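Long-range contacts in LpxE (PDB 6EBU), which probably removes the 1-phosphate group from lipid A, as a membrane-embedded phosphatase of the PAP2 superfamily: residues I22-H27 and D93-F98; W102-S107 and P151-V156; I116-S121 and I160-G165. The protein carries 1 engineered substitution. One frame throughout, in Å; residues are numbered along the deposited sequence.

Contact 2 lies at the probable phosphate site: Ser107 and Asp153 fall at positions that match the PAP2 signature motifs, and the side chain of Ser107 lies about 4 Å from a bound sulfate that may mark the phosphate pocket. Contact 3 pairs helix 151-170, which contact 2 also uses, with helix 108-121, which begins right after Ser107; its centre is about 17 Å from that of contact 2, and the two touch where Pro106 CG meets Ile160 CD1 at 3.7 Å. Contact 1 ties helix 13-24 to the earlier part of the loop that leads into contact 2, their centres about 16 Å apart. Contacts 1 and 3 lie on opposite sides of the chain's centre, about 28 Å between centres.

Contact 1 of 3, residues I22-H27 and D93-F98; sequences INNARH and DVNLLF. With BOG (octyl beta-D-glucopyranoside), chain F.
Asn23, near the end of helix 13-24, meets Asn95, in the long loop ahead of helix 108-121, through its side-chain amide, which pairs with both the N-H and the C=O of Asn95, standing in for a peptide group. With its CG anti to the backbone N (chi1 -172°), Asn23 presents both amide atoms to one residue. OD1 accepts from Asn95 N at 3.1 Å, in the carbonyl plane and on a lone pair, while ND2 gives a nearly straight bond to Asn95 O at 3.0 Å, also on a lone pair. An alanine in place of Asn23 would probably leave the backbone N and O of Asn95 without these mates and the loop less firmly held to the helix end.

The side chain of Asn95 runs back toward the helix. Its CB lies over one face of the Arg26 guanidinium, offset toward the rim, 3.5 Å from CZ. Its CG meets Arg26 CD at 3.4 Å, and OD1 stays near that same methylene. At the tip, ND2 approaches OD1 of Asn23 from above its carbonyl plane, at 3.3 Å, and makes a weak bond to Asn23 O. Arg26 and Asn95 run antiparallel to each other, their flat groups only 21° apart.

Arg26, bent at chi3, is fixed from several directions. NH1 is shared between Asn23 O and Tyr145 O, and the ring of Tyr145 adds a cation-pi contact from helix 126-145. Leu97, hydrogen-bonded to the backbone of Ala146, meets the arginine tip to tip. Beyond it, Phe98 takes the detergent chain on one ring face, C6' of octyl glucoside lying 3.5 Å from CG.

Contact 2 of 3, residues W102-S107 and P151-V156; sequences WRSFPS and PLDVFV. With BOG (octyl beta-D-glucopyranoside), chain E; BOG (octyl beta-D-glucopyranoside), chain D.
Asp153 OD1 meets the Phe105 ring at its edge, in the ring plane, 3.5 Å from CD1; carboxylate and ring planes are 73° apart. Leu152 CG comes to the same rim, 3.7 Å from CE1. The side chain of Val156 crosses that of Phe105 at about a right angle, with CG2 3.8 Å from CE1. Beyond the two segments, Phe82 packs edge-to-face with this ring. The carboxylate itself is met from above its plane, where Ser104 OG donates to OD2 at 2.5 Å; that oxygen also accepts from Phe150 N and, weakly, from His149 ND1. Ser104 OG is also hydrogen-bonded to Glu10 OE1, which lies close to Asp153 OD1, so that two acidic groups gather here. By sequence, Asp153 and His149 match the closing residues of the RX5HX3D motif of PAP2 phosphatases, and Pro106 and Ser107 match the first two residues of the family's PSGH motif, at the start of helix 108-121. A cis peptide bond precedes Pro106, whose CB packs 4.1 Å from Val156 CG1. Next to it, Ser107 N donates to Asp153 O at 3.1 Å, and Ser107 OG is hydrogen-bonded to Thr110 OG1.

Contact 3 of 3, residues I116-S121 and I160-G165; sequences IATVLS and IGIICG
Thr118 on helix 108-121 faces Gly161, Ile162 and Gly165 on helix 151-170. The two helices run in the same general sense, their segment axes 8.0 Å apart at closest approach and crossing at -33°. The sequence has the GxxxG spacing known from closely packed membrane helices, but of the two glycines it is Gly165 that lies at the close approach.

Gly161 comes first, touching Thr118 only loosely through its carbonyl oxygen; this O accepts the helical bond from Gly165 N. Ile162 follows, its side chain crossing that of Thr118 at about a right angle: Thr118 OG1 comes 3.4 Å from Ile162 CA and 3.7 Å from its CG1. The hydroxyl turns its polar need elsewhere, since OG1 is hydrogen-bonded to Phe114 O one turn back on its own helix. OG1 stands anti to the carbonyl carbon and CG2 anti to the backbone N; CG2 is the branch that reaches Gly165, 3.7 Å from its carbonyl carbon.

At Gly165 the backbones come closest, its CA 5.2 Å from that of Val119. Val119 CG2 packs against Gly165 CA at 3.6 Å. A beta carbon at this glycine would fall only 2.6 Å from Thr118 CG2, a clash, and tight against the valine methyl too; the bare backbone thus permits the close approach.

Around this pair, Val119 also rests on Pro63 and Ala67 of helix 61-82, which receives Ile160 at Leu74 and Leu78; on other sides of helix 108-121, Ile116 and Leu120 pack on helices 46-56 and 126-145.

Contact 1 of 3, residues I22-H27 and D93-F98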
loop_
_atom_site.group_PDB
_atom_site.type_symbol
_atom_site.label_atom_id
_atom_site.label_comp_id
_atom_site.label_asym_id
_atom_site.label_seq_id
_atom_site.Cartn_x
_atom_site.Cartn_y
_atom_site.Cartn_z
ATOM N N ILE A 22 -12.828 7.236 7.736
ATOM C CA ILE A 22 -12.746 5.982 6.996
ATOM C C ILE A 22 -12.975 4.792 7.918
ATOM O O ILE A 22 -13.715 3.861 7.578
ATOM C CB ILE A 22 -11.389 5.884 6.275
ATOM C CG1 ILE A 22 -11.293 6.946 5.178
ATOM C CG2 ILE A 22 -11.186 4.485 5.708
ATOM C CD1 ILE A 22 -9.928 7.044 4.544
ATOM N N ASN A 23 -12.356 4.807 9.101
ATOM C CA ASN A 23 -12.406 3.649 9.983
ATOM C C ASN A 23 -13.767 3.464 10.642
ATOM O O ASN A 23 -14.048 2.374 11.152
ATOM C CB ASN A 23 -11.320 3.763 11.052
ATOM C CG ASN A 23 -11.192 2.509 11.881
ATOM O OD1 ASN A 23 -11.646 2.458 13.025
ATOM N ND2 ASN A 23 -10.581 1.480 11.305
ATOM N N ASN A 24 -14.616 4.492 10.647
ATOM C CA ASN A 24 -15.937 4.375 11.252
ATOM C C ASN A 24 -17.047 4.112 10.243
ATOM O O ASN A 24 -18.116 3.633 10.637
ATOM C CB ASN A 24 -16.270 5.641 12.051
ATOM C CG ASN A 24 -15.358 5.829 13.252
ATOM O OD1 ASN A 24 -14.941 4.861 13.890
ATOM N ND2 ASN A 24 -15.045 7.081 13.566
ATOM N N ALA A 25 -16.822 4.408 8.962
ATOM C CA ALA A 25 -17.810 4.158 7.911
ATOM C C ALA A 25 -17.686 2.702 7.473
ATOM O O ALA A 25 -17.023 2.362 6.489
ATOM C CB ALA A 25 -17.609 5.121 6.749
ATOM N N ARG A 26 -18.348 1.826 8.220
ATOM C CA ARG A 26 -18.173 0.390 8.078
ATOM C C ARG A 26 -19.469 -0.289 7.654
ATOM O O ARG A 26 -20.549 0.307 7.647
ATOM C CB ARG A 26 -17.669 -0.227 9.386
ATOM C CG ARG A 26 -16.599 0.592 10.064
ATOM C CD ARG A 26 -15.963 -0.188 11.190
ATOM N NE ARG A 26 -15.201 -1.338 10.712
ATOM C CZ ARG A 26 -13.997 -1.255 10.155
ATOM N NH1 ARG A 26 -13.413 -0.074 9.998
ATOM N NH2 ARG A 26 -13.376 -2.354 9.756
ATOM N N HIS A 27 -19.330 -1.565 7.303
ATOM C CA HIS A 27 -20.416 -2.452 6.906
ATOM C C HIS A 27 -19.872 -3.876 6.853
ATOM O O HIS A 27 -18.706 -4.077 6.490
ATOM C CB HIS A 27 -21.000 -2.035 5.554
ATOM C CG HIS A 27 -22.289 -2.719 5.218
ATOM N ND1 HIS A 27 -22.344 -4.001 4.715
ATOM C CD2 HIS A 27 -23.573 -2.302 5.324
ATOM C CE1 HIS A 27 -23.604 -4.343 4.522
ATOM N NE2 HIS A 27 -24.371 -3.330 4.883
ATOM N N ASP A 93 -10.726 2.892 20.669
ATOM C CA ASP A 93 -11.912 2.396 19.970
ATOM C C ASP A 93 -11.670 2.315 18.461
ATOM O O ASP A 93 -12.396 2.892 17.648
ATOM C CB ASP A 93 -13.133 3.261 20.294
ATOM C CG ASP A 93 -13.592 3.097 21.726
ATOM O OD1 ASP A 93 -13.658 1.942 22.196
ATOM O OD2 ASP A 93 -13.881 4.119 22.381
ATOM N N VAL A 94 -10.626 1.582 18.104
ATOM C CA VAL A 94 -10.253 1.388 16.710
ATOM C C VAL A 94 -10.884 0.097 16.208
ATOM O O VAL A 94 -10.774 -0.953 16.854
ATOM C CB VAL A 94 -8.724 1.354 16.552
ATOM C CG1 VAL A 94 -8.336 0.686 15.242
ATOM C CG2 VAL A 94 -8.157 2.764 16.626
ATOM N N ASN A 95 -11.552 0.176 15.062
ATOM C CA ASN A 95 -12.115 -1.005 14.418
ATOM C C ASN A 95 -11.001 -1.723 13.666
ATOM O O ASN A 95 -10.514 -1.233 12.640
ATOM C CB ASN A 95 -13.259 -0.607 13.492
ATOM C CG ASN A 95 -14.405 0.051 14.239
ATOM O OD1 ASN A 95 -15.129 -0.605 14.984
ATOM N ND2 ASN A 95 -14.575 1.352 14.039
ATOM N N LEU A 96 -10.592 -2.878 14.181
ATOM C CA LEU A 96 -9.428 -3.605 13.697
ATOM C C LEU A 96 -9.862 -4.855 12.945
ATOM O O LEU A 96 -10.661 -5.645 13.458
ATOM C CB LEU A 96 -8.517 -4.003 14.860
ATOM C CG LEU A 96 -7.226 -3.220 15.080
ATOM C CD1 LEU A 96 -6.327 -3.975 16.046
ATOM C CD2 LEU A 96 -6.516 -2.979 13.764
ATOM N N LEU A 97 -9.322 -5.037 11.742
ATOM C CA LEU A 97 -9.502 -6.279 11.002
ATOM C C LEU A 97 -8.302 -7.209 11.102
ATOM O O LEU A 97 -8.464 -8.426 10.970
ATOM C CB LEU A 97 -9.791 -5.984 9.526
ATOM C CG LEU A 97 -11.193 -5.461 9.209
ATOM C CD1 LEU A 97 -11.273 -4.986 7.771
ATOM C CD2 LEU A 97 -12.239 -6.531 9.477
ATOM N N PHE A 98 -7.104 -6.668 11.333
ATOM C CA PHE A 98 -5.893 -7.460 11.476
ATOM C C PHE A 98 -5.143 -7.026 12.727
ATOM O O PHE A 98 -5.072 -5.828 13.025
ATOM C CB PHE A 98 -4.975 -7.312 10.250
ATOM C CG PHE A 98 -5.698 -7.382 8.932
ATOM C CD1 PHE A 98 -6.398 -8.520 8.565
ATOM C CD2 PHE A 98 -5.669 -6.309 8.055
ATOM C CE1 PHE A 98 -7.060 -8.584 7.351
ATOM C CE2 PHE A 98 -6.330 -6.368 6.839
ATOM C CZ PHE A 98 -7.026 -7.507 6.488
HETATM O O1 BOG F . 2.543 -7.131 6.352
HETATM C "C1'" BOG F . 1.869 -7.215 5.098
HETATM C "C2'" BOG F . 0.846 -8.372 5.144
HETATM C "C3'" BOG F . -0.340 -8.064 4.179
HETATM C "C4'" BOG F . -1.692 -8.255 4.921
HETATM C "C5'" BOG F . -1.599 -7.663 6.345
HETATM C "C6'" BOG F . -2.781 -8.170 7.198
HETATM C "C7'" BOG F . -2.500 -9.585 7.697
HETATM C "C8'" BOG F . -1.331 -9.557 8.685
#

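Contact 2 of 3, residues W102-S107 and P151-V156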
loop_
_atom_site.group_PDB
_atom_site.type_symbol
_atom_site.label_atom_id
_atom_site.label_comp_id
_atom_site.label_asym_id
_atom_site.label_seq_id
_atom_site.Cartn_x
_atom_site.Cartn_y
_atom_site.Cartn_z
ATOM N N TRP A 102 2.497 -2.077 15.372
ATOM C CA TRP A 102 3.704 -1.261 15.305
ATOM C C TRP A 102 4.209 -1.141 13.871
ATOM O O TRP A 102 3.710 -1.793 12.950
ATOM C CB TRP A 102 4.800 -1.835 16.212
ATOM C CG TRP A 102 4.401 -1.825 17.650
ATOM C CD1 TRP A 102 3.986 -2.890 18.396
ATOM C CD2 TRP A 102 4.348 -0.684 18.513
ATOM N NE1 TRP A 102 3.690 -2.483 19.676
ATOM C CE2 TRP A 102 3.904 -1.132 19.772
ATOM C CE3 TRP A 102 4.640 0.673 18.344
ATOM C CZ2 TRP A 102 3.746 -0.273 20.855
ATOM C CZ3 TRP A 102 4.483 1.525 19.421
ATOM C CH2 TRP A 102 4.038 1.050 20.660
ATOM N N ARG A 103 5.219 -0.282 13.700
ATOM C CA ARG A 103 5.842 0.003 12.406
ATOM C C ARG A 103 4.808 0.518 11.402
ATOM O O ARG A 103 4.630 -0.017 10.306
ATOM C CB ARG A 103 6.580 -1.229 11.869
ATOM C CG ARG A 103 7.740 -1.680 12.742
ATOM C CD ARG A 103 7.661 -3.170 13.039
ATOM N N SER A 104 4.135 1.600 11.801
ATOM C CA SER A 104 3.007 2.118 11.035
ATOM C C SER A 104 3.456 2.923 9.820
ATOM O O SER A 104 2.804 2.880 8.771
ATOM C CB SER A 104 2.120 2.975 11.941
ATOM O OG SER A 104 0.925 3.356 11.283
ATOM N N PHE A 105 4.562 3.660 9.939
ATOM C CA PHE A 105 4.989 4.572 8.887
ATOM C C PHE A 105 6.149 3.971 8.113
ATOM O O PHE A 105 7.180 3.642 8.721
ATOM C CB PHE A 105 5.397 5.915 9.486
ATOM C CG PHE A 105 5.782 6.946 8.466
ATOM C CD1 PHE A 105 4.818 7.736 7.862
ATOM C CD2 PHE A 105 7.111 7.134 8.119
ATOM C CE1 PHE A 105 5.171 8.692 6.927
ATOM C CE2 PHE A 105 7.471 8.088 7.184
ATOM C CZ PHE A 105 6.499 8.867 6.588
ATOM N N PRO A 106 6.038 3.793 6.788
ATOM C CA PRO A 106 4.814 3.980 6.005
ATOM C C PRO A 106 4.121 2.648 5.721
ATOM O O PRO A 106 4.486 1.640 6.327
ATOM C CB PRO A 106 5.332 4.616 4.721
ATOM C CG PRO A 106 6.674 3.965 4.532
ATOM C CD PRO A 106 7.210 3.615 5.912
ATOM N N SER A 107 3.148 2.636 4.811
ATOM C CA SER A 107 2.410 1.421 4.480
ATOM C C SER A 107 3.134 0.648 3.384
ATOM O O SER A 107 3.238 1.122 2.247
ATOM C CB SER A 107 0.986 1.750 4.037
ATOM O OG SER A 107 0.345 0.591 3.528
ATOM N N PRO A 151 -3.863 7.642 7.438
ATOM C CA PRO A 151 -3.775 8.231 6.091
ATOM C C PRO A 151 -2.386 8.722 5.720
ATOM O O PRO A 151 -2.031 8.705 4.535
ATOM C CB PRO A 151 -4.783 9.385 6.159
ATOM C CG PRO A 151 -5.799 8.911 7.140
ATOM C CD PRO A 151 -5.039 8.131 8.178
ATOM N N LEU A 152 -1.591 9.168 6.694
ATOM C CA LEU A 152 -0.219 9.570 6.399
ATOM C C LEU A 152 0.600 8.393 5.879
ATOM O O LEU A 152 1.411 8.549 4.958
ATOM C CB LEU A 152 0.434 10.164 7.647
ATOM C CG LEU A 152 1.946 10.397 7.577
ATOM C CD1 LEU A 152 2.278 11.449 6.528
ATOM C CD2 LEU A 152 2.503 10.790 8.937
ATOM N N ASP A 153 0.391 7.204 6.452
ATOM C CA ASP A 153 1.160 6.032 6.044
ATOM C C ASP A 153 0.829 5.616 4.616
ATOM O O ASP A 153 1.726 5.241 3.851
ATOM C CB ASP A 153 0.898 4.870 7.000
ATOM C CG ASP A 153 0.986 5.277 8.453
ATOM O OD1 ASP A 153 1.810 6.159 8.776
ATOM O OD2 ASP A 153 0.234 4.708 9.273
ATOM N N VAL A 154 -0.450 5.665 4.241
ATOM C CA VAL A 154 -0.821 5.207 2.907
ATOM C C VAL A 154 -0.520 6.274 1.860
ATOM O O VAL A 154 -0.248 5.947 0.700
ATOM C CB VAL A 154 -2.296 4.770 2.872
ATOM C CG1 VAL A 154 -2.603 3.852 4.047
ATOM C CG2 VAL A 154 -3.221 5.972 2.869
ATOM N N PHE A 155 -0.545 7.554 2.240
ATOM C CA PHE A 155 -0.194 8.601 1.287
ATOM C C PHE A 155 1.292 8.559 0.959
ATOM O O PHE A 155 1.683 8.622 -0.212
ATOM C CB PHE A 155 -0.586 9.972 1.837
ATOM C CG PHE A 155 -0.229 11.111 0.925
ATOM C CD1 PHE A 155 -0.985 11.373 -0.208
ATOM C CD2 PHE A 155 0.869 11.914 1.192
ATOM C CE1 PHE A 155 -0.656 12.419 -1.053
ATOM C CE2 PHE A 155 1.204 12.960 0.352
ATOM C CZ PHE A 155 0.439 13.213 -0.773
ATOM N N VAL A 156 2.139 8.452 1.984
ATOM C CA VAL A 156 3.576 8.362 1.751
ATOM C C VAL A 156 3.925 7.029 1.103
ATOM O O VAL A 156 4.778 6.962 0.210
ATOM C CB VAL A 156 4.342 8.583 3.068
ATOM C CG1 VAL A 156 5.823 8.293 2.883
ATOM C CG2 VAL A 156 4.134 10.009 3.563
HETATM O O1 BOG E . 6.032 -4.046 9.060
HETATM C "C1'" BOG E . 5.469 -5.116 9.814
HETATM C "C2'" BOG E . 4.672 -4.533 10.999
HETATM C "C3'" BOG E . 4.637 -5.571 12.162
HETATM C "C4'" BOG E . 3.748 -5.025 13.312
HETATM C "C5'" BOG E . 3.828 -5.988 14.514
HETATM C "C6'" BOG E . 2.737 -5.618 15.537
HETATM C "C7'" BOG E . 2.836 -6.547 16.743
HETATM C "C8'" BOG E . 1.549 -7.366 16.866
HETATM O O1 BOG D . -0.973 10.032 -3.577
HETATM C "C1'" BOG D . -2.140 9.235 -3.777
HETATM C "C2'" BOG D . -2.503 8.515 -2.459
HETATM C "C3'" BOG D . -3.645 7.480 -2.710
HETATM C "C4'" BOG D . -3.903 6.681 -1.403
HETATM C "C5'" BOG D . -5.342 6.126 -1.407
HETATM C "C6'" BOG D . -5.850 5.996 0.043
HETATM C "C7'" BOG D . -7.183 6.727 0.182
HETATM C "C8'" BOG D . -7.857 6.325 1.494
#

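Contact 3 of 3, residues I116-S121 and I160-G165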
loop_
_atom_site.group_PDB
_atom_site.type_symbol
_atom_site.label_atom_id
_atom_site.label_comp_id
_atom_site.label_asym_id
_atom_site.label_seq_id
_atom_site.Cartn_x
_atom_site.Cartn_y
_atom_site.Cartn_z
ATOM N N ILE A 116 3.506 -1.715 -8.228
ATOM C CA ILE A 116 2.965 -2.585 -9.266
ATOM C C ILE A 116 2.185 -1.767 -10.287
ATOM O O ILE A 116 2.385 -1.899 -11.501
ATOM C CB ILE A 116 2.090 -3.683 -8.632
ATOM C CG1 ILE A 116 2.949 -4.624 -7.787
ATOM C CG2 ILE A 116 1.316 -4.443 -9.702
ATOM C CD1 ILE A 116 2.150 -5.579 -6.922
ATOM N N ALA A 117 1.295 -0.894 -9.808
ATOM C CA ALA A 117 0.450 -0.130 -10.719
ATOM C C ALA A 117 1.269 0.839 -11.565
ATOM O O ALA A 117 0.955 1.057 -12.739
ATOM C CB ALA A 117 -0.629 0.619 -9.936
ATOM N N THR A 118 2.320 1.430 -10.994
ATOM C CA THR A 118 3.125 2.389 -11.749
ATOM C C THR A 118 3.907 1.698 -12.863
ATOM O O THR A 118 3.909 2.159 -14.011
ATOM C CB THR A 118 4.071 3.138 -10.807
ATOM O OG1 THR A 118 3.308 3.935 -9.892
ATOM C CG2 THR A 118 5.013 4.038 -11.588
ATOM N N VAL A 119 4.563 0.579 -12.547
ATOM C CA VAL A 119 5.409 -0.091 -13.533
ATOM C C VAL A 119 4.560 -0.781 -14.596
ATOM O O VAL A 119 4.905 -0.777 -15.783
ATOM C CB VAL A 119 6.358 -1.081 -12.834
ATOM C CG1 VAL A 119 7.134 -1.903 -13.857
ATOM C CG2 VAL A 119 7.309 -0.335 -11.908
ATOM N N LEU A 120 3.436 -1.377 -14.196
ATOM C CA LEU A 120 2.642 -2.142 -15.148
ATOM C C LEU A 120 1.705 -1.274 -15.981
ATOM O O LEU A 120 1.255 -1.723 -17.039
ATOM C CB LEU A 120 1.844 -3.227 -14.422
ATOM C CG LEU A 120 2.677 -4.310 -13.728
ATOM C CD1 LEU A 120 1.830 -5.536 -13.426
ATOM C CD2 LEU A 120 3.895 -4.687 -14.565
ATOM N N SER A 121 1.402 -0.051 -15.539
ATOM C CA SER A 121 0.589 0.851 -16.350
ATOM C C SER A 121 1.376 1.501 -17.479
ATOM O O SER A 121 0.765 2.013 -18.423
ATOM C CB SER A 121 -0.026 1.954 -15.483
ATOM O OG SER A 121 -0.874 1.416 -14.486
ATOM N N ILE A 160 5.926 6.623 -2.273
ATOM C CA ILE A 160 7.120 5.800 -2.458
ATOM C C ILE A 160 6.942 4.862 -3.644
ATOM O O ILE A 160 7.834 4.721 -4.489
ATOM C CB ILE A 160 7.440 5.023 -1.167
ATOM C CG1 ILE A 160 7.810 5.988 -0.039
ATOM C CG2 ILE A 160 8.556 4.017 -1.408
ATOM C CD1 ILE A 160 7.918 5.322 1.311
ATOM N N GLY A 161 5.780 4.213 -3.731
ATOM C CA GLY A 161 5.546 3.276 -4.817
ATOM C C GLY A 161 5.581 3.932 -6.185
ATOM O O GLY A 161 6.186 3.405 -7.121
ATOM N N ILE A 162 4.932 5.089 -6.320
ATOM C CA ILE A 162 4.925 5.786 -7.605
ATOM C C ILE A 162 6.335 6.227 -7.983
ATOM O O ILE A 162 6.770 6.052 -9.126
ATOM C CB ILE A 162 3.951 6.976 -7.560
ATOM C CG1 ILE A 162 2.529 6.481 -7.285
ATOM C CG2 ILE A 162 4.006 7.752 -8.866
ATOM C CD1 ILE A 162 1.555 7.583 -6.922
ATOM N N ILE A 163 7.075 6.788 -7.025
ATOM C CA ILE A 163 8.417 7.288 -7.313
ATOM C C ILE A 163 9.346 6.143 -7.699
ATOM O O ILE A 163 10.055 6.214 -8.710
ATOM C CB ILE A 163 8.959 8.079 -6.110
ATOM C CG1 ILE A 163 8.172 9.380 -5.941
ATOM C CG2 ILE A 163 10.443 8.373 -6.279
ATOM C CD1 ILE A 163 8.598 10.201 -4.742
ATOM N N CYS A 164 9.349 5.066 -6.909
ATOM C CA CYS A 164 10.237 3.944 -7.198
ATOM C C CYS A 164 9.879 3.264 -8.513
ATOM O O CYS A 164 10.765 2.753 -9.209
ATOM C CB CYS A 164 10.200 2.940 -6.050
ATOM S SG CYS A 164 10.905 3.575 -4.518
ATOM N N GLY A 165 8.595 3.244 -8.870
ATOM C CA GLY A 165 8.213 2.704 -10.163
ATOM C C GLY A 165 8.700 3.565 -11.314
ATOM O O GLY A 165 9.211 3.052 -12.313
#